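Local coordinates for protein beta-phosphoglucomutase (Bacteroides vulgatus, PDB 3DV9) that probably interconverts beta-glucose 1-phosphate and glucose 6-phosphate, as a magnesium-dependent phosphoglucomutase of the haloacid dehalogenase superfamily, at residues A[63-67]-A[190-194]. Sequence-based numbering, arbitrary orientation.
Sequences MHEGR and NAPLG. With MG (magnesium ion), chain B.
Glu65 and Asn190 meet at the magnesium ion with their side chains nearly perpendicular and the carboxylate and amide planes 59° apart. Glu65 OE2 lies 2.1 Å from the metal and Asn190 OD1 2.3 Å from it, so each residue supplies one oxygen. The pair is also joined directly: Asn190 ND2 donates to the syn side of Glu65 OE2 at 2.8 Å, with a bent N-H...O angle of 144°. That one carboxylate oxygen therefore serves both metal and amide, which would fix the rotation of both groups. Glu65 reaches the ion because its CG stands anti to the backbone N (chi1 180°) and the chain runs on extended, past the Ala191 methyl, whose CB is 3.6 Å from Glu65 CD.

Farther from the ion, Leu193 CD1 lies over one face of the Arg67 guanidinium, 3.6 Å from Arg67 NE, while CD2 approaches NH2. Within its own loop Arg67 NE donates to His64 ND1 at 3.0 Å, across the type II turn from His64 to Arg67. With an alanine in place of Arg67, His64 ND1 would probably lose this donor and Leu193 CD1 the flat surface it packs against. A water bridges the segments, donating to Met63 O and Glu65 O and accepting from Leu193 N at 2.9 Å, near the start of helix 192-200.

Asp29 and Asp31, of the HAD-type DxDx(T/V) pattern, complete the protein ligands of this magnesium site, which sits at the C-terminal ends of strands 25-29 and 185-189 of the parallel sheet, as in the Rossmann-like core of haloacid dehalogenase enzymes.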
loop_
_atom_site.group_PDB
_atom_site.type_symbol
_atom_site.label_atom_id
_atom_site.label_comp_id
_atom_site.label_asym_id
_atom_site.label_seq_id
_atom_site.Cartn_x
_atom_site.Cartn_y
_atom_site.Cartn_z
HETATM N N MSE A 63 1.787 11.722 4.505
HETATM C CA MSE A 63 2.369 11.976 3.182
HETATM C C MSE A 63 3.489 10.991 2.844
HETATM O O MSE A 63 3.579 10.549 1.681
HETATM C CB MSE A 63 2.863 13.419 3.082
HETATM C CG MSE A 63 1.676 14.418 3.051
HETATM SE SE MSE A 63 0.609 14.274 1.451
HETATM C CE MSE A 63 1.996 14.473 0.098
ATOM N N HIS A 64 4.281 10.624 3.859
ATOM C CA HIS A 64 5.394 9.658 3.731
ATOM C C HIS A 64 4.985 8.176 3.916
ATOM O O HIS A 64 5.843 7.284 3.881
ATOM C CB HIS A 64 6.566 10.007 4.664
ATOM C CG HIS A 64 7.210 11.318 4.343
ATOM N ND1 HIS A 64 7.697 11.618 3.089
ATOM C CD2 HIS A 64 7.422 12.419 5.103
ATOM C CE1 HIS A 64 8.168 12.852 3.089
ATOM N NE2 HIS A 64 8.034 13.351 4.305
ATOM N N GLU A 65 3.677 7.912 4.056
ATOM C CA GLU A 65 3.181 6.537 4.176
ATOM C C GLU A 65 3.751 5.637 3.069
ATOM O O GLU A 65 3.645 5.949 1.894
ATOM C CB GLU A 65 1.647 6.504 4.135
ATOM C CG GLU A 65 1.104 5.090 4.255
ATOM C CD GLU A 65 -0.410 5.055 4.413
ATOM O OE1 GLU A 65 -1.040 6.104 4.701
ATOM O OE2 GLU A 65 -0.934 3.965 4.222
ATOM N N GLY A 66 4.356 4.507 3.458
ATOM C CA GLY A 66 5.005 3.609 2.520
ATOM C C GLY A 66 6.503 3.749 2.350
ATOM O O GLY A 66 7.171 2.828 1.869
ATOM N N ARG A 67 7.039 4.908 2.699
ATOM C CA ARG A 67 8.457 5.218 2.484
ATOM C C ARG A 67 9.275 4.433 3.526
ATOM O O ARG A 67 8.819 4.261 4.658
ATOM C CB ARG A 67 8.622 6.724 2.706
ATOM C CG ARG A 67 9.824 7.347 2.081
ATOM C CD ARG A 67 9.855 8.827 2.394
ATOM N NE ARG A 67 9.272 9.679 1.349
ATOM C CZ ARG A 67 9.698 9.726 0.087
ATOM N NH1 ARG A 67 10.688 8.944 -0.320
ATOM N NH2 ARG A 67 9.121 10.539 -0.778
ATOM N N ASN A 190 -3.588 3.062 -0.675
ATOM C CA ASN A 190 -4.324 4.166 -0.002
ATOM C C ASN A 190 -3.479 5.433 0.166
ATOM O O ASN A 190 -3.991 6.414 0.695
ATOM C CB ASN A 190 -4.807 3.725 1.391
ATOM C CG ASN A 190 -3.640 3.504 2.347
ATOM O OD1 ASN A 190 -2.672 2.839 1.995
ATOM N ND2 ASN A 190 -3.678 4.134 3.494
ATOM N N ALA A 191 -2.214 5.403 -0.266
ATOM C CA ALA A 191 -1.308 6.531 -0.012
ATOM C C ALA A 191 -0.658 7.021 -1.314
ATOM O O ALA A 191 -0.479 6.239 -2.223
ATOM C CB ALA A 191 -0.236 6.115 0.953
ATOM N N PRO A 192 -0.312 8.316 -1.384
ATOM C CA PRO A 192 0.199 8.829 -2.646
ATOM C C PRO A 192 1.475 8.101 -3.072
ATOM O O PRO A 192 1.637 7.805 -4.242
ATOM C CB PRO A 192 0.513 10.314 -2.348
ATOM C CG PRO A 192 0.528 10.426 -0.883
ATOM C CD PRO A 192 -0.455 9.383 -0.382
ATOM N N LEU A 193 2.407 7.844 -2.160
ATOM C CA LEU A 193 3.677 7.206 -2.599
ATOM C C LEU A 193 3.472 5.741 -3.022
ATOM O O LEU A 193 4.161 5.245 -3.918
ATOM C CB LEU A 193 4.738 7.262 -1.506
ATOM C CG LEU A 193 5.200 8.672 -1.112
ATOM C CD1 LEU A 193 6.103 8.583 0.096
ATOM C CD2 LEU A 193 5.881 9.382 -2.261
ATOM N N GLY A 194 2.468 5.098 -2.421
ATOM C CA GLY A 194 2.033 3.728 -2.791
ATOM C C GLY A 194 1.417 3.703 -4.190
ATOM O O GLY A 194 1.758 2.850 -5.008
HETATM MG MG MG B . -0.784 2.214 3.113
HETATM O O HOH W 1 2.417 8.244 0.714
HETATM O O HOH W 2 0.507 2.884 1.205
HETATM O O HOH W 3 1.245 1.804 3.494
#